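Local coordinates for protein alpha-glucosidase (Bacteroides thetaiotaomicron, PDB 5XFM) that acts as a bifunctional beta-L-arabinopyranosidase and alpha-galactosidase, a hydrolase of glycoside hydrolase family 97, at residues T144-P149 and V207-T212; P171-E176 and G192-C197; R222-S227 and L231-F236. The protein carries 1 engineered substitution. One frame throughout, in Å; residues are numbered along the deposited sequence.

Interaction 1: T144-P149 and V207-T212; sequences TGFRFP and VLVSET
Phe146 lays one face of its ring over the CG1 methyl of Val209, a CH-pi contact in which that carbon stands 3.7 Å from the ring centroid and only 12° off the ring normal. Starting from Phe146 CB, which makes no close approach itself, the side chain runs with CG anti to the carbonyl carbon (chi1 -48°), and this turn brings the ring up to strand 206-212. CG is evenly placed, 4.2 Å from both CG1 and CG2 of Val209. Further out, CD1 meets CG1, while CD2 also brushes CG2. At the far end of the ring CE1 and CZ both close on CG1. No hydrogen bond crosses the contact, as expected where the two sheets of a beta-sandwich face each other: strand 136-147 belongs to one antiparallel sheet of the N-terminal domain and strand 206-212 to the other. With an alanine here, Val209 CG1 would probably lose its aromatic cover and a gap would open between the sheets. Phe148 meets the same strand edge-on, its CE1 3.8 Å from the in-plane CG1 of Val207 and its CZ 4.0 Å from Val209 CG2. Leu50 touches both Phe146 and Val207.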
loop_
_atom_site.group_PDB
_atom_site.type_symbol
_atom_site.label_atom_id
_atom_site.label_comp_id
_atom_site.label_asym_id
_atom_site.label_seq_id
_atom_site.Cartn_x
_atom_site.Cartn_y
_atom_site.Cartn_z
ATOM N N THR A 144 0.356 -23.033 -2.737
ATOM C CA THR A 144 0.029 -21.968 -3.690
ATOM C C THR A 144 1.271 -21.277 -4.231
ATOM O O THR A 144 2.109 -20.789 -3.466
ATOM C CB THR A 144 -0.879 -20.899 -3.040
ATOM O OG1 THR A 144 -1.988 -21.533 -2.389
ATOM C CG2 THR A 144 -1.386 -19.900 -4.080
ATOM N N GLY A 145 1.384 -21.226 -5.553
ATOM C CA GLY A 145 2.589 -20.700 -6.174
ATOM C C GLY A 145 2.369 -19.853 -7.414
ATOM O O GLY A 145 1.252 -19.720 -7.918
ATOM N N PHE A 146 3.458 -19.247 -7.872
ATOM C CA PHE A 146 3.491 -18.426 -9.074
ATOM C C PHE A 146 4.784 -18.726 -9.840
ATOM O O PHE A 146 5.887 -18.438 -9.359
ATOM C CB PHE A 146 3.393 -16.942 -8.717
ATOM C CG PHE A 146 2.290 -16.632 -7.744
ATOM C CD1 PHE A 146 2.514 -16.682 -6.378
ATOM C CD2 PHE A 146 1.021 -16.316 -8.195
ATOM C CE1 PHE A 146 1.498 -16.411 -5.487
ATOM C CE2 PHE A 146 -0.002 -16.045 -7.304
ATOM C CZ PHE A 146 0.239 -16.094 -5.951
ATOM N N ARG A 147 4.639 -19.338 -11.011
ATOM C CA ARG A 147 5.771 -19.706 -11.849
ATOM C C ARG A 147 5.807 -18.816 -13.087
ATOM O O ARG A 147 4.778 -18.572 -13.706
ATOM C CB ARG A 147 5.690 -21.179 -12.246
ATOM C CG ARG A 147 6.928 -21.686 -12.943
ATOM C CD ARG A 147 6.804 -23.136 -13.392
ATOM N NE ARG A 147 6.431 -24.071 -12.330
ATOM C CZ ARG A 147 7.309 -24.821 -11.666
ATOM N NH1 ARG A 147 8.601 -24.702 -11.929
ATOM N NH2 ARG A 147 6.911 -25.670 -10.725
ATOM N N PHE A 148 6.982 -18.297 -13.423
ATOM C CA PHE A 148 7.094 -17.318 -14.505
ATOM C C PHE A 148 7.903 -17.804 -15.701
ATOM O O PHE A 148 8.736 -18.698 -15.565
ATOM C CB PHE A 148 7.698 -16.015 -13.973
ATOM C CG PHE A 148 6.842 -15.338 -12.951
ATOM C CD1 PHE A 148 5.843 -14.459 -13.339
ATOM C CD2 PHE A 148 7.026 -15.585 -11.603
ATOM C CE1 PHE A 148 5.046 -13.832 -12.394
ATOM C CE2 PHE A 148 6.232 -14.965 -10.658
ATOM C CZ PHE A 148 5.242 -14.089 -11.056
ATOM N N PRO A 149 7.643 -17.224 -16.886
ATOM C CA PRO A 149 8.494 -17.535 -18.039
ATOM C C PRO A 149 9.952 -17.202 -17.766
ATOM O O PRO A 149 10.263 -16.240 -17.066
ATOM C CB PRO A 149 7.928 -16.647 -19.147
ATOM C CG PRO A 149 6.518 -16.416 -18.755
ATOM C CD PRO A 149 6.507 -16.361 -17.254
ATOM N N VAL A 207 3.266 -8.465 -14.641
ATOM C CA VAL A 207 2.483 -9.181 -13.639
ATOM C C VAL A 207 2.761 -8.657 -12.217
ATOM O O VAL A 207 3.903 -8.545 -11.812
ATOM C CB VAL A 207 2.778 -10.684 -13.677
ATOM C CG1 VAL A 207 2.102 -11.388 -12.504
ATOM C CG2 VAL A 207 2.334 -11.290 -15.016
ATOM N N LEU A 208 1.714 -8.324 -11.471
ATOM C CA LEU A 208 1.842 -7.955 -10.064
ATOM C C LEU A 208 1.144 -8.970 -9.160
ATOM O O LEU A 208 -0.070 -9.163 -9.249
ATOM C CB LEU A 208 1.252 -6.572 -9.819
ATOM C CG LEU A 208 1.382 -6.028 -8.394
ATOM C CD1 LEU A 208 2.810 -5.566 -8.073
ATOM C CD2 LEU A 208 0.367 -4.919 -8.151
ATOM N N VAL A 209 1.917 -9.615 -8.294
ATOM C CA VAL A 209 1.395 -10.619 -7.367
ATOM C C VAL A 209 1.167 -10.018 -5.981
ATOM O O VAL A 209 2.063 -9.389 -5.420
ATOM C CB VAL A 209 2.360 -11.819 -7.256
ATOM C CG1 VAL A 209 1.940 -12.765 -6.154
ATOM C CG2 VAL A 209 2.459 -12.543 -8.599
ATOM N N SER A 210 -0.030 -10.191 -5.432
ATOM C CA SER A 210 -0.286 -9.716 -4.074
ATOM C C SER A 210 -1.348 -10.557 -3.379
ATOM O O SER A 210 -1.653 -11.661 -3.814
ATOM C CB SER A 210 -0.704 -8.246 -4.087
ATOM O OG SER A 210 -0.499 -7.656 -2.814
ATOM N N GLU A 211 -1.893 -10.045 -2.285
ATOM C CA GLU A 211 -3.002 -10.717 -1.621
ATOM C C GLU A 211 -3.895 -9.685 -0.947
ATOM O O GLU A 211 -3.429 -8.614 -0.538
ATOM C CB GLU A 211 -2.494 -11.739 -0.597
ATOM C CG GLU A 211 -2.032 -11.122 0.710
ATOM C CD GLU A 211 -1.594 -12.147 1.735
ATOM O OE1 GLU A 211 -2.070 -13.299 1.672
ATOM O OE2 GLU A 211 -0.765 -11.790 2.604
ATOM N N THR A 212 -5.178 -10.005 -0.825
ATOM C CA THR A 212 -6.105 -9.096 -0.164
ATOM C C THR A 212 -7.153 -9.839 0.657
ATOM O O THR A 212 -7.359 -11.046 0.483
ATOM C CB THR A 212 -6.815 -8.191 -1.184
ATOM O OG1 THR A 212 -7.567 -7.185 -0.494
ATOM C CG2 THR A 212 -7.745 -9.013 -2.067
#

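Interaction 2: P171-E176 and G192-C197; sequences PSYEEE and GYTFPC. With CA (calcium ion), chain E.
Tyr173 reaches Thr194 from a backbone in the left-handed region (phi 54°), and its ring bridges two loops that share no direct hydrogen bond. The ring's CE2 comes to 3.5 Å from CB of Thr194. The methyl CG2 of the threonine lies over one face, displaced toward the rim near CZ, in a CH-pi contact 18° off the normal. Thr194 can offer this methyl because CG2 is anti to its carbonyl carbon, with OG1 between the backbone N and the carbonyl carbon.

Polar contact between the loops passes through water 1, which donates to Tyr173 OH at 2.8 Å and accepts from Phe195 N at 3.0 Å. The hydroxyl is gripped further by hydrogen bonds with Asp408 and Arg439, so three partners hold the phenol oxygen.

The next residue works on the metal. Glu174 extends beyond CG and binds the calcium ion through OE2 at 2.5 Å. Its other oxygen, OE1, accepts from Ser172 OG at 2.9 Å, the donor standing 52° out of the carboxylate plane, and also from water 2, itself a calcium ligand 2.5 Å from the ion. The serine, in the second shell, thus probably steadies the carboxylate. Glu452, Glu458 and further waters complete the site, which is consistent with the calcium found in the active sites of family 97 relatives.

The 171-176 loop joins strands 153-156 and 178-182 of the N-terminal domain, yet its metal partners lie just past strand 448-451 and on helix 458-462 of the barrel; next along the chain from Thr194, Phe195 packs on Val209 and Ser210 of strand 206-212.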
loop_
_atom_site.group_PDB
_atom_site.type_symbol
_atom_site.label_atom_id
_atom_site.label_comp_id
_atom_site.label_asym_id
_atom_site.label_seq_id
_atom_site.Cartn_x
_atom_site.Cartn_y
_atom_site.Cartn_z
ATOM N N PRO A 171 10.189 -7.662 11.489
ATOM C CA PRO A 171 9.904 -7.018 10.195
ATOM C C PRO A 171 8.954 -5.830 10.275
ATOM O O PRO A 171 8.067 -5.807 11.134
ATOM C CB PRO A 171 9.261 -8.148 9.372
ATOM C CG PRO A 171 9.624 -9.428 10.103
ATOM C CD PRO A 171 9.637 -9.025 11.544
ATOM N N SER A 172 9.132 -4.865 9.374
ATOM C CA SER A 172 8.287 -3.670 9.356
ATOM C C SER A 172 8.043 -3.177 7.931
ATOM O O SER A 172 7.643 -2.031 7.721
ATOM C CB SER A 172 8.918 -2.554 10.204
ATOM O OG SER A 172 10.297 -2.382 9.899
ATOM N N TYR A 173 8.279 -4.059 6.961
ATOM C CA TYR A 173 8.043 -3.765 5.552
ATOM C C TYR A 173 8.780 -2.501 5.139
ATOM O O TYR A 173 8.233 -1.623 4.470
ATOM C CB TYR A 173 6.534 -3.653 5.281
ATOM C CG TYR A 173 5.856 -5.001 5.213
ATOM C CD1 TYR A 173 5.941 -5.890 6.280
ATOM C CD2 TYR A 173 5.129 -5.389 4.091
ATOM C CE1 TYR A 173 5.334 -7.124 6.232
ATOM C CE2 TYR A 173 4.509 -6.629 4.035
ATOM C CZ TYR A 173 4.618 -7.490 5.111
ATOM O OH TYR A 173 4.013 -8.725 5.075
ATOM N N GLU A 174 10.033 -2.412 5.564
ATOM C CA GLU A 174 10.853 -1.246 5.281
ATOM C C GLU A 174 12.168 -1.644 4.614
ATOM O O GLU A 174 13.240 -1.412 5.154
ATOM C CB GLU A 174 11.105 -0.452 6.573
ATOM C CG GLU A 174 9.959 0.499 6.926
ATOM C CD GLU A 174 9.957 0.950 8.386
ATOM O OE1 GLU A 174 10.720 0.399 9.201
ATOM O OE2 GLU A 174 9.211 1.897 8.710
ATOM N N GLU A 175 12.079 -2.236 3.426
ATOM C CA GLU A 175 13.277 -2.699 2.734
ATOM C C GLU A 175 13.383 -2.122 1.327
ATOM O O GLU A 175 12.439 -1.523 0.808
ATOM C CB GLU A 175 13.302 -4.229 2.688
ATOM C CG GLU A 175 13.142 -4.879 4.063
ATOM C CD GLU A 175 14.296 -4.597 5.010
ATOM O OE1 GLU A 175 15.450 -4.475 4.545
ATOM O OE2 GLU A 175 14.041 -4.484 6.232
ATOM N N GLU A 176 14.547 -2.298 0.714
ATOM C CA GLU A 176 14.834 -1.663 -0.563
ATOM C C GLU A 176 14.583 -2.603 -1.727
ATOM O O GLU A 176 14.623 -3.822 -1.567
ATOM C CB GLU A 176 16.280 -1.178 -0.600
ATOM C CG GLU A 176 16.572 -0.046 0.350
ATOM C CD GLU A 176 18.028 0.351 0.334
ATOM O OE1 GLU A 176 18.400 1.213 -0.492
ATOM O OE2 GLU A 176 18.801 -0.209 1.133
ATOM N N GLY A 192 12.686 -14.624 1.353
ATOM C CA GLY A 192 11.824 -14.225 0.254
ATOM C C GLY A 192 11.450 -12.752 0.260
ATOM O O GLY A 192 12.215 -11.911 0.717
ATOM N N TYR A 193 10.260 -12.437 -0.238
ATOM C CA TYR A 193 9.892 -11.051 -0.519
ATOM C C TYR A 193 8.487 -10.715 -0.033
ATOM O O TYR A 193 7.595 -11.563 -0.060
ATOM C CB TYR A 193 9.997 -10.791 -2.021
ATOM C CG TYR A 193 11.265 -11.348 -2.616
ATOM C CD1 TYR A 193 12.435 -10.605 -2.625
ATOM C CD2 TYR A 193 11.299 -12.632 -3.143
ATOM C CE1 TYR A 193 13.596 -11.120 -3.159
ATOM C CE2 TYR A 193 12.458 -13.155 -3.675
ATOM C CZ TYR A 193 13.602 -12.396 -3.681
ATOM O OH TYR A 193 14.751 -12.912 -4.215
ATOM N N THR A 194 8.281 -9.482 0.408
ATOM C CA THR A 194 6.949 -9.087 0.852
ATOM C C THR A 194 6.132 -8.504 -0.296
ATOM O O THR A 194 6.685 -7.913 -1.230
ATOM C CB THR A 194 6.996 -8.075 2.012
ATOM O OG1 THR A 194 7.653 -6.875 1.591
ATOM C CG2 THR A 194 7.701 -8.685 3.204
ATOM N N PHE A 195 4.815 -8.695 -0.217
ATOM C CA PHE A 195 3.873 -8.193 -1.216
ATOM C C PHE A 195 3.837 -6.672 -1.220
ATOM O O PHE A 195 4.170 -6.046 -0.213
ATOM C CB PHE A 195 2.461 -8.754 -0.963
ATOM C CG PHE A 195 2.327 -10.229 -1.236
ATOM C CD1 PHE A 195 2.749 -10.769 -2.445
ATOM C CD2 PHE A 195 1.775 -11.073 -0.285
ATOM C CE1 PHE A 195 2.621 -12.123 -2.701
ATOM C CE2 PHE A 195 1.647 -12.431 -0.533
ATOM C CZ PHE A 195 2.072 -12.956 -1.745
ATOM N N PRO A 196 3.465 -6.069 -2.364
ATOM C CA PRO A 196 3.223 -6.758 -3.638
ATOM C C PRO A 196 4.518 -6.949 -4.416
ATOM O O PRO A 196 5.544 -6.348 -4.078
ATOM C CB PRO A 196 2.256 -5.817 -4.362
ATOM C CG PRO A 196 2.663 -4.452 -3.873
ATOM C CD PRO A 196 3.048 -4.656 -2.423
ATOM N N CYS A 197 4.466 -7.781 -5.446
ATOM C CA CYS A 197 5.669 -8.168 -6.167
ATOM C C CYS A 197 5.498 -7.990 -7.670
ATOM O O CYS A 197 4.608 -8.585 -8.270
ATOM C CB CYS A 197 6.009 -9.618 -5.842
ATOM S SG CYS A 197 6.275 -9.908 -4.092
HETATM CA CA CA E . 8.785 3.640 10.500
HETATM O O HOH W 1 4.406 -9.931 2.530
HETATM O O HOH W 2 10.979 2.741 11.305
HETATM O O HOH W 3 8.271 2.190 12.290
HETATM O O HOH W 4 10.640 4.742 12.356
HETATM O O HOH W 5 7.434 5.193 11.760
#

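Interaction 3: R222-S227 and L231-F236; sequences RLSDVS and LYTVAF
Arg222 and Ala235 form an antiparallel hydrogen-bonded pair, with Ala235 N donating to Arg222 O at 2.9 Å and Arg222 N returning a bond to Ala235 O. Leu223 and Val234 follow as a non-hydrogen-bonded pair, after which Ser224 N donates to Thr233 O. Here regular pairing lapses. Ser224 OG, set between its backbone N and carbonyl carbon (chi1 67°), accepts from Thr233 N at 3.0 Å and donates to Asp225 O at 2.8 Å. A side chain therefore stands in for a backbone acceptor, and the register has slipped by one residue when Ser227 and Leu231 pair again through two bonds. Water 6 fills in beside the break, donating to Leu231 O at 2.7 Å and bonding to the hydroxyls of Ser227 and Thr233.

Side chains brace this frame. Tyr232 takes Leu223 CD1 against its CB at 3.9 Å, the two crossing at about a right angle, while Val226 CG2 presses close on the phenol end, 3.2 Å from OH. The Arg222 guanidinium lays a face over Ala235 CB and makes a weak bond from NH1 to Phe236 O; its firmer partner is His191 O, held by NE.

Further out, Phe199 stacks edge-to-face with Tyr232, and Ser187 hydrogen-bonds Asp225 OD2. The hairpin of strands 222-223 and 231-235 joins its sheet through strand 231-235, which pairs antiparallel with strand 136-147, so that Leu223 and Val234 both pack on Phe146.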
loop_
_atom_site.group_PDB
_atom_site.type_symbol
_atom_site.label_atom_id
_atom_site.label_comp_id
_atom_site.label_asym_id
_atom_site.label_seq_id
_atom_site.Cartn_x
_atom_site.Cartn_y
_atom_site.Cartn_z
ATOM N N ARG A 222 3.573 -13.869 2.282
ATOM C CA ARG A 222 4.603 -13.235 1.465
ATOM C C ARG A 222 5.085 -14.231 0.412
ATOM O O ARG A 222 4.575 -15.351 0.341
ATOM C CB ARG A 222 5.773 -12.781 2.326
ATOM C CG ARG A 222 6.629 -13.935 2.780
ATOM C CD ARG A 222 7.725 -13.512 3.707
ATOM N NE ARG A 222 8.531 -14.665 4.075
ATOM C CZ ARG A 222 8.242 -15.474 5.081
ATOM N NH1 ARG A 222 7.161 -15.253 5.810
ATOM N NH2 ARG A 222 9.025 -16.511 5.346
ATOM N N LEU A 223 6.044 -13.832 -0.418
ATOM C CA LEU A 223 6.629 -14.777 -1.368
ATOM C C LEU A 223 7.938 -15.357 -0.837
ATOM O O LEU A 223 8.734 -14.653 -0.194
ATOM C CB LEU A 223 6.860 -14.125 -2.741
ATOM C CG LEU A 223 5.626 -13.877 -3.618
ATOM C CD1 LEU A 223 6.017 -13.462 -5.034
ATOM C CD2 LEU A 223 4.702 -15.084 -3.633
ATOM N N SER A 224 8.139 -16.652 -1.072
ATOM C CA SER A 224 9.395 -17.313 -0.722
ATOM C C SER A 224 10.520 -16.878 -1.653
ATOM O O SER A 224 10.315 -16.106 -2.589
ATOM C CB SER A 224 9.263 -18.836 -0.795
ATOM O OG SER A 224 9.060 -19.273 -2.131
ATOM N N ASP A 225 11.720 -17.378 -1.390
ATOM C CA ASP A 225 12.784 -17.296 -2.375
ATOM C C ASP A 225 12.377 -18.154 -3.577
ATOM O O ASP A 225 11.476 -18.998 -3.472
ATOM C CB ASP A 225 14.118 -17.774 -1.797
ATOM C CG ASP A 225 14.843 -16.684 -1.022
ATOM O OD1 ASP A 225 15.026 -16.844 0.203
ATOM O OD2 ASP A 225 15.267 -15.693 -1.647
ATOM N N VAL A 226 13.008 -17.909 -4.721
ATOM C CA VAL A 226 12.759 -18.711 -5.906
ATOM C C VAL A 226 13.213 -20.132 -5.655
ATOM O O VAL A 226 14.131 -20.372 -4.870
ATOM C CB VAL A 226 13.497 -18.193 -7.150
ATOM C CG1 VAL A 226 12.952 -18.851 -8.416
ATOM C CG2 VAL A 226 13.356 -16.740 -7.251
ATOM N N SER A 227 12.525 -21.066 -6.293
ATOM C CA SER A 227 12.943 -22.452 -6.336
ATOM C C SER A 227 12.716 -22.917 -7.764
ATOM O O SER A 227 11.966 -22.282 -8.506
ATOM C CB SER A 227 12.156 -23.307 -5.345
ATOM O OG SER A 227 10.801 -23.430 -5.750
ATOM N N LEU A 231 10.029 -20.376 -9.628
ATOM C CA LEU A 231 8.804 -20.548 -8.849
ATOM C C LEU A 231 8.847 -19.828 -7.510
ATOM O O LEU A 231 9.772 -20.012 -6.725
ATOM C CB LEU A 231 8.515 -22.035 -8.612
ATOM C CG LEU A 231 7.318 -22.264 -7.680
ATOM C CD1 LEU A 231 6.043 -21.814 -8.355
ATOM C CD2 LEU A 231 7.211 -23.710 -7.211
ATOM N N TYR A 232 7.823 -19.025 -7.252
ATOM C CA TYR A 232 7.672 -18.354 -5.968
ATOM C C TYR A 232 6.481 -18.948 -5.243
ATOM O O TYR A 232 5.406 -19.023 -5.802
ATOM C CB TYR A 232 7.467 -16.850 -6.156
ATOM C CG TYR A 232 8.633 -16.164 -6.811
ATOM C CD1 TYR A 232 8.743 -16.119 -8.192
ATOM C CD2 TYR A 232 9.631 -15.571 -6.050
ATOM C CE1 TYR A 232 9.807 -15.501 -8.799
ATOM C CE2 TYR A 232 10.694 -14.943 -6.649
ATOM C CZ TYR A 232 10.781 -14.910 -8.025
ATOM O OH TYR A 232 11.848 -14.299 -8.638
ATOM N N THR A 233 6.679 -19.372 -4.003
ATOM C CA THR A 233 5.620 -20.010 -3.230
ATOM C C THR A 233 5.115 -19.094 -2.115
ATOM O O THR A 233 5.883 -18.345 -1.506
ATOM C CB THR A 233 6.109 -21.340 -2.640
ATOM O OG1 THR A 233 6.435 -22.223 -3.716
ATOM C CG2 THR A 233 5.040 -21.993 -1.772
ATOM N N VAL A 234 3.811 -19.133 -1.879
ATOM C CA VAL A 234 3.215 -18.408 -0.773
ATOM C C VAL A 234 3.775 -18.938 0.542
ATOM O O VAL A 234 3.653 -20.126 0.845
ATOM C CB VAL A 234 1.685 -18.539 -0.772
ATOM C CG1 VAL A 234 1.098 -17.927 0.513
ATOM C CG2 VAL A 234 1.103 -17.876 -2.014
ATOM N N ALA A 235 4.419 -18.063 1.305
ATOM C CA ALA A 235 5.016 -18.455 2.571
ATOM C C ALA A 235 4.292 -17.799 3.738
ATOM O O ALA A 235 3.876 -16.641 3.644
ATOM C CB ALA A 235 6.502 -18.092 2.595
ATOM N N PHE A 236 4.163 -18.533 4.842
ATOM C CA PHE A 236 3.539 -18.013 6.051
ATOM C C PHE A 236 4.602 -17.291 6.889
ATOM O O PHE A 236 5.796 -17.437 6.617
ATOM C CB PHE A 236 2.884 -19.153 6.841
ATOM C CG PHE A 236 1.638 -19.696 6.205
ATOM C CD1 PHE A 236 1.009 -19.010 5.174
ATOM C CD2 PHE A 236 1.109 -20.913 6.617
ATOM C CE1 PHE A 236 -0.130 -19.518 4.578
ATOM C CE2 PHE A 236 -0.031 -21.425 6.025
ATOM C CZ PHE A 236 -0.650 -20.726 5.004
HETATM O O HOH W 6 9.121 -21.634 -4.603
#

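How the interactions relate
The three contacts touch one another within the N-terminal domain. Interactions 1 and 3 are closest, their centres about 9 Å apart, because strands 136-147 and 231-235 are sheet neighbours: Phe146 N lies 2.9 Å from Tyr232 O, a probable hydrogen bond. Interaction 2 has its centre about 12 Å from that of interaction 3 and about 15 Å from that of interaction 1. Its 192-197 segment touches both, with Tyr193 N 2.7 Å from Leu223 O and Val209 N 2.9 Å from Cys197 O. Phe195 packs on Val209 and Leu223 alike. Interaction 2 alone carries a calcium ligand, and so links this sandwich core to the metal site.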